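Local coordinates for protein diacylglycerol lipase (Aspergillus oryzae, PDB 5XK2) that probably hydrolyses ester bonds of mono- and diacylglycerols as a class 3 lipase of the alpha/beta hydrolase fold, captured here in a closed conformation, at residues L61-T71 and T122-I131. Sequence-based numbering, arbitrary orientation.
Sequences LSFSDDTITDT and TAWKVVRDRI
At one edge of the central mixed sheet of this alpha/beta hydrolase, F63 on the outermost strand packs against V127 and I131 of helix 118-138, whose residues 122-131 run at 150° to strand 61-65, roughly antiparallel. V127 CB sits over one face of the ring, toward its rim, while V127 CG1 comes 3.6 Å from F63 CD1 and I131 CD1 approaches F63 CE2 obliquely at 3.8 Å. A chi1 of 48° sets F63 CG between the backbone N and carbonyl carbon, turning the ring to V127. L61 extends the apolar seam, L61 CD2 lying 3.9 Å from R130 CB.

R130 spans the strand edge through water. Its chain bends at chi3 and turns R130 NH2 back to V126 O (2.9 Å), which helps fix the guanidinium. NH1 meets three waters at the guanidinium edge, sharing its two N-H groups among them: one binds S62 O, another, held weakly by NH1, S64 N, and the third, weakly, S64 O. Edge-strand polar groups are thus tied to the helix by solvent.

In the turn that follows, D65 holds the backbone. T67 N closes an Asx turn on its OD1, and I68 N extends it to an Asx motif. D65 OD2 takes T69 N and also T69 OG1, the T69 OG1 to D65 OD2 bond being 2.6 Å. So held, T69 sets T69 CG2 3.8 Å from A123 CA, and a water links T69 OG1 to A123 O. T71 OG1 comes within 3.2 Å of A123 CB, a tight fit beside helix 154-168, whose I158 touches both residues.

A helix packed over a beta hairpin at the sheet edge, through one phenylalanine ring and bridging waters, fits the layered alpha/beta hydrolase architecture of class 3 lipases.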
ATOM      1  N   LEU A  61      14.392 -13.912 -22.068  1.00  9.25           N
ATOM      2  CA  LEU A  61      14.752 -14.229 -20.690  1.00 12.00           C
ATOM      3  C   LEU A  61      13.771 -13.582 -19.738  1.00 14.46           C
ATOM      4  O   LEU A  61      13.350 -12.467 -19.969  1.00 16.17           O
ATOM      5  CB  LEU A  61      16.176 -13.741 -20.370  1.00 16.69           C
ATOM      6  CG  LEU A  61      16.660 -14.011 -18.935  1.00 24.15           C
ATOM      7  CD1 LEU A  61      16.663 -15.500 -18.619  1.00 31.80           C
ATOM      8  CD2 LEU A  61      18.032 -13.431 -18.714  1.00 29.80           C
ATOM      9  N   SER A  62      13.392 -14.296 -18.688  1.00 11.02           N
ATOM     10  CA  SER A  62      12.591 -13.693 -17.633  1.00 10.62           C
ATOM     11  C   SER A  62      13.394 -13.767 -16.335  1.00 13.64           C
ATOM     12  O   SER A  62      14.335 -14.577 -16.197  1.00 13.25           O
ATOM     13  CB  SER A  62      11.244 -14.402 -17.483  1.00 10.05           C
ATOM     14  OG  SER A  62      11.455 -15.723 -16.984  1.00 13.05           O
ATOM     15  N   PHE A  63      13.034 -12.916 -15.390  1.00 11.43           N
ATOM     16  CA  PHE A  63      13.709 -12.878 -14.102  1.00 11.38           C
ATOM     17  C   PHE A  63      12.741 -12.492 -13.007  1.00 14.97           C
ATOM     18  O   PHE A  63      11.797 -11.719 -13.212  1.00 12.36           O
ATOM     19  CB  PHE A  63      14.904 -11.906 -14.133  1.00 11.81           C
ATOM     20  CG  PHE A  63      14.583 -10.558 -14.726  1.00 11.55           C
ATOM     21  CD1 PHE A  63      14.107  -9.531 -13.931  1.00 13.32           C
ATOM     22  CD2 PHE A  63      14.809 -10.313 -16.078  1.00 10.77           C
ATOM     23  CE1 PHE A  63      13.813  -8.293 -14.481  1.00 15.58           C
ATOM     24  CE2 PHE A  63      14.522  -9.091 -16.635  1.00 11.87           C
ATOM     25  CZ  PHE A  63      14.021  -8.077 -15.842  1.00 14.42           C
ATOM     26  N   SER A  64      12.917 -13.114 -11.852  1.00 14.10           N
ATOM     27  CA  SER A  64      12.086 -12.801 -10.704  1.00 16.11           C
ATOM     28  C   SER A  64      12.927 -12.934  -9.441  1.00 24.51           C
ATOM     29  O   SER A  64      13.551 -13.977  -9.227  1.00 31.55           O
ATOM     30  CB  SER A  64      10.873 -13.728 -10.678  1.00 22.11           C
ATOM     31  OG  SER A  64       9.948 -13.355  -9.676  1.00 30.31           O
ATOM     32  N   ASP A  65      12.971 -11.895  -8.616  1.00 20.38           N
ATOM     33  CA  ASP A  65      13.673 -11.987  -7.336  1.00 25.33           C
ATOM     34  C   ASP A  65      12.678 -11.849  -6.203  1.00 34.54           C
ATOM     35  O   ASP A  65      12.249 -10.742  -5.890  1.00 28.50           O
ATOM     36  CB  ASP A  65      14.741 -10.898  -7.241  1.00 27.95           C
ATOM     37  CG  ASP A  65      15.376 -10.802  -5.861  1.00 28.83           C
ATOM     38  OD1 ASP A  65      15.314 -11.777  -5.090  1.00 30.90           O
ATOM     39  OD2 ASP A  65      15.939  -9.731  -5.554  1.00 31.51           O
ATOM     40  N   ASP A  66      12.357 -12.972  -5.566  1.00 34.69           N
ATOM     41  CA  ASP A  66      11.387 -13.013  -4.474  1.00 40.23           C
ATOM     42  C   ASP A  66      12.108 -12.971  -3.140  1.00 39.07           C
ATOM     43  O   ASP A  66      11.489 -13.069  -2.087  1.00 41.38           O
ATOM     44  CB  ASP A  66      10.521 -14.279  -4.549  1.00 48.88           C
ATOM     45  CG  ASP A  66       9.378 -14.156  -5.547  1.00 56.43           C
ATOM     46  OD1 ASP A  66       9.055 -13.021  -5.959  1.00 59.92           O
ATOM     47  OD2 ASP A  66       8.795 -15.198  -5.914  1.00 58.90           O
ATOM     48  N   THR A  67      13.428 -12.855  -3.197  1.00 40.58           N
ATOM     49  CA  THR A  67      14.248 -12.995  -2.008  1.00 41.01           C
ATOM     50  C   THR A  67      14.546 -11.649  -1.382  1.00 42.32           C
ATOM     51  O   THR A  67      14.150 -11.380  -0.250  1.00 45.47           O
ATOM     52  CB  THR A  67      15.573 -13.710  -2.320  1.00 42.75           C
ATOM     53  OG1 THR A  67      15.305 -15.067  -2.691  1.00 41.15           O
ATOM     54  CG2 THR A  67      16.494 -13.690  -1.103  1.00 46.83           C
ATOM     55  N   ILE A  68      15.250 -10.805  -2.126  1.00 33.90           N
ATOM     56  CA  ILE A  68      15.738  -9.555  -1.580  1.00 38.81           C
ATOM     57  C   ILE A  68      14.977  -8.337  -2.142  1.00 33.11           C
ATOM     58  O   ILE A  68      14.391  -7.580  -1.377  1.00 34.11           O
ATOM     59  CB  ILE A  68      17.274  -9.427  -1.798  1.00 39.21           C
ATOM     60  CG1 ILE A  68      17.732  -7.975  -1.700  1.00 41.06           C
ATOM     61  CG2 ILE A  68      17.709 -10.045  -3.107  1.00 44.36           C
ATOM     62  CD1 ILE A  68      19.228  -7.811  -1.876  1.00 45.46           C
ATOM     63  N   THR A  69      14.998  -8.129  -3.457  1.00 26.97           N
ATOM     64  CA  THR A  69      14.449  -6.887  -4.018  1.00 23.30           C
ATOM     65  C   THR A  69      13.001  -6.885  -4.505  1.00 23.73           C
ATOM     66  O   THR A  69      12.480  -5.822  -4.805  1.00 26.64           O
ATOM     67  CB  THR A  69      15.306  -6.399  -5.203  1.00 27.69           C
ATOM     68  OG1 THR A  69      15.209  -7.339  -6.276  1.00 27.50           O
ATOM     69  CG2 THR A  69      16.765  -6.248  -4.786  1.00 30.38           C
ATOM     70  N   ASP A  70      12.355  -8.045  -4.596  1.00 21.14           N
ATOM     71  CA  ASP A  70      10.963  -8.112  -5.068  1.00 16.83           C
ATOM     72  C   ASP A  70      10.804  -7.467  -6.454  1.00 19.43           C
ATOM     73  O   ASP A  70       9.833  -6.738  -6.709  1.00 23.03           O
ATOM     74  CB  ASP A  70      10.014  -7.454  -4.050  1.00 25.91           C
ATOM     75  CG  ASP A  70       8.575  -7.897  -4.214  1.00 35.72           C
ATOM     76  OD1 ASP A  70       8.331  -8.992  -4.765  1.00 38.25           O
ATOM     77  OD2 ASP A  70       7.680  -7.142  -3.779  1.00 42.33           O
ATOM     78  N   THR A  71      11.772  -7.757  -7.321  1.00 17.76           N
ATOM     79  CA  THR A  71      11.847  -7.274  -8.704  1.00 16.48           C
ATOM     80  C   THR A  71      11.566  -8.412  -9.675  1.00 16.04           C
ATOM     81  O   THR A  71      12.000  -9.541  -9.450  1.00 17.83           O
ATOM     82  CB  THR A  71      13.249  -6.719  -9.031  1.00 23.18           C
ATOM     83  OG1 THR A  71      13.571  -5.666  -8.120  1.00 31.13           O
ATOM     84  CG2 THR A  71      13.311  -6.189 -10.469  1.00 20.99           C
ATOM     85  N   THR A 122      20.012  -1.180  -6.371  1.00 12.09           N
ATOM     86  CA  THR A 122      20.249  -2.578  -5.978  1.00 13.26           C
ATOM     87  C   THR A 122      19.427  -3.552  -6.833  1.00 14.28           C
ATOM     88  O   THR A 122      19.955  -4.572  -7.305  1.00 14.53           O
ATOM     89  CB  THR A 122      19.934  -2.788  -4.486  1.00 15.96           C
ATOM     90  OG1 THR A 122      20.825  -1.974  -3.705  1.00 16.81           O
ATOM     91  CG2 THR A 122      20.116  -4.263  -4.099  1.00 19.91           C
ATOM     92  N   ALA A 123      18.162  -3.213  -7.063  1.00 12.93           N
ATOM     93  CA  ALA A 123      17.285  -4.053  -7.872  1.00 12.94           C
ATOM     94  C   ALA A 123      17.861  -4.253  -9.277  1.00 14.42           C
ATOM     95  O   ALA A 123      17.877  -5.367  -9.797  1.00 16.19           O
ATOM     96  CB  ALA A 123      15.890  -3.449  -7.944  1.00 13.65           C
ATOM     97  N   TRP A 124      18.331  -3.172  -9.893  1.00 11.19           N
ATOM     98  CA  TRP A 124      18.934  -3.256 -11.215  1.00 10.22           C
ATOM     99  C   TRP A 124      20.207  -4.090 -11.178  1.00 12.85           C
ATOM    100  O   TRP A 124      20.431  -4.922 -12.047  1.00 12.73           O
ATOM    101  CB  TRP A 124      19.234  -1.852 -11.742  1.00 11.65           C
ATOM    102  CG  TRP A 124      20.255  -1.759 -12.857  1.00 12.91           C
ATOM    103  CD1 TRP A 124      21.407  -1.018 -12.844  1.00 12.05           C
ATOM    104  CD2 TRP A 124      20.205  -2.391 -14.148  1.00 10.77           C
ATOM    105  NE1 TRP A 124      22.074  -1.154 -14.035  1.00 11.82           N
ATOM    106  CE2 TRP A 124      21.355  -1.979 -14.861  1.00 11.62           C
ATOM    107  CE3 TRP A 124      19.294  -3.257 -14.777  1.00 12.07           C
ATOM    108  CZ2 TRP A 124      21.630  -2.412 -16.167  1.00 11.06           C
ATOM    109  CZ3 TRP A 124      19.558  -3.673 -16.073  1.00 12.26           C
ATOM    110  CH2 TRP A 124      20.719  -3.261 -16.752  1.00 14.52           C
ATOM    111  N   LYS A 125      21.031  -3.864 -10.159  1.00 13.56           N
ATOM    112  CA  LYS A 125      22.312  -4.582 -10.065  1.00 13.17           C
ATOM    113  C   LYS A 125      22.135  -6.101  -9.971  1.00 14.75           C
ATOM    114  O   LYS A 125      22.972  -6.845 -10.473  1.00 16.35           O
ATOM    115  CB  LYS A 125      23.121  -4.094  -8.866  1.00 15.96           C
ATOM    116  CG  LYS A 125      23.772  -2.753  -9.074  1.00 24.32           C
ATOM    117  CD  LYS A 125      24.940  -2.593  -8.123  1.00 35.45           C
ATOM    118  CE  LYS A 125      26.073  -3.526  -8.498  1.00 43.91           C
ATOM    119  NZ  LYS A 125      27.064  -3.640  -7.394  1.00 50.93           N
ATOM    120  N   VAL A 126      21.062  -6.543  -9.331  1.00 15.18           N
ATOM    121  CA  VAL A 126      20.802  -7.976  -9.166  1.00 18.69           C
ATOM    122  C   VAL A 126      20.527  -8.643 -10.518  1.00 21.20           C
ATOM    123  O   VAL A 126      20.883  -9.801 -10.723  1.00 17.51           O
ATOM    124  CB  VAL A 126      19.612  -8.214  -8.194  1.00 18.80           C
ATOM    125  CG1 VAL A 126      19.109  -9.655  -8.265  1.00 29.92           C
ATOM    126  CG2 VAL A 126      20.025  -7.883  -6.765  1.00 19.95           C
ATOM    127  N   VAL A 127      19.848  -7.939 -11.426  1.00 15.72           N
ATOM    128  CA  VAL A 127      19.575  -8.512 -12.746  1.00 13.09           C
ATOM    129  C   VAL A 127      20.427  -8.003 -13.919  1.00 15.01           C
ATOM    130  O   VAL A 127      20.284  -8.483 -15.050  1.00 14.81           O
ATOM    131  CB  VAL A 127      18.080  -8.335 -13.103  1.00 15.11           C
ATOM    132  CG1 VAL A 127      17.217  -9.192 -12.183  1.00 19.84           C
ATOM    133  CG2 VAL A 127      17.662  -6.873 -13.001  1.00 13.79           C
ATOM    134  N   ARG A 128      21.324  -7.049 -13.670  1.00 12.44           N
ATOM    135  CA  ARG A 128      22.072  -6.407 -14.752  1.00 13.63           C
ATOM    136  C   ARG A 128      22.896  -7.364 -15.621  1.00 13.03           C
ATOM    137  O   ARG A 128      22.887  -7.271 -16.851  1.00 14.55           O
ATOM    138  CB  ARG A 128      22.998  -5.333 -14.164  1.00 16.84           C
ATOM    139  CG  ARG A 128      24.034  -4.822 -15.135  1.00 17.09           C
ATOM    140  CD  ARG A 128      24.758  -3.579 -14.589  1.00 18.36           C
ATOM    141  NE  ARG A 128      25.614  -3.891 -13.435  1.00 19.59           N
ATOM    142  CZ  ARG A 128      26.320  -2.973 -12.777  1.00 26.31           C
ATOM    143  NH1 ARG A 128      26.262  -1.693 -13.154  1.00 17.70           N
ATOM    144  NH2 ARG A 128      27.089  -3.326 -11.753  1.00 26.86           N
ATOM    145  N   ASP A 129      23.648  -8.258 -14.983  1.00 12.21           N
ATOM    146  CA  ASP A 129      24.539  -9.147 -15.727  1.00 14.47           C
ATOM    147  C   ASP A 129      23.777 -10.066 -16.691  1.00 14.86           C
ATOM    148  O   ASP A 129      24.181 -10.228 -17.848  1.00 17.31           O
ATOM    149  CB  ASP A 129      25.372  -9.973 -14.752  1.00 17.29           C
ATOM    150  CG  ASP A 129      26.355  -9.122 -13.968  1.00 37.94           C
ATOM    151  OD1 ASP A 129      26.719  -8.028 -14.453  1.00 36.66           O
ATOM    152  OD2 ASP A 129      26.767  -9.549 -12.868  1.00 53.96           O
ATOM    153  N   ARG A 130      22.682 -10.641 -16.209  1.00 16.76           N
ATOM    154  CA  ARG A 130      21.797 -11.486 -17.023  1.00 16.63           C
ATOM    155  C   ARG A 130      21.219 -10.725 -18.201  1.00 15.12           C
ATOM    156  O   ARG A 130      21.139 -11.233 -19.314  1.00 13.71           O
ATOM    157  CB  ARG A 130      20.638 -12.002 -16.186  1.00 22.42           C
ATOM    158  CG  ARG A 130      20.816 -13.318 -15.545  1.00 32.87           C
ATOM    159  CD  ARG A 130      19.633 -13.486 -14.618  1.00 40.19           C
ATOM    160  NE  ARG A 130      19.787 -12.681 -13.414  1.00 29.30           N
ATOM    161  CZ  ARG A 130      18.962 -12.748 -12.381  1.00 22.70           C
ATOM    162  NH1 ARG A 130      17.907 -13.551 -12.436  1.00 20.07           N
ATOM    163  NH2 ARG A 130      19.193 -12.025 -11.297  1.00 26.41           N
ATOM    164  N   ILE A 131      20.804  -9.487 -17.943  1.00 14.30           N
ATOM    165  CA  ILE A 131      20.180  -8.684 -18.990  1.00 11.48           C
ATOM    166  C   ILE A 131      21.191  -8.282 -20.070  1.00 14.18           C
ATOM    167  O   ILE A 131      20.918  -8.381 -21.262  1.00 15.41           O
ATOM    168  CB  ILE A 131      19.486  -7.448 -18.373  1.00 11.08           C
ATOM    169  CG1 ILE A 131      18.238  -7.911 -17.603  1.00 13.23           C
ATOM    170  CG2 ILE A 131      19.127  -6.439 -19.461  1.00 14.48           C
ATOM    171  CD1 ILE A 131      17.583  -6.835 -16.741  1.00 13.42           C
TER
HETATM  172  O   HOH W   1      16.703 -15.029 -14.749  1.00 17.40           O
HETATM  173  O   HOH W   2      15.208 -15.065 -11.660  1.00 21.46           O
HETATM  174  O   HOH W   3      16.158 -12.950 -10.003  1.00 40.85           O
HETATM  175  O   HOH W   4      16.314  -7.520  -9.045  1.00 40.98           O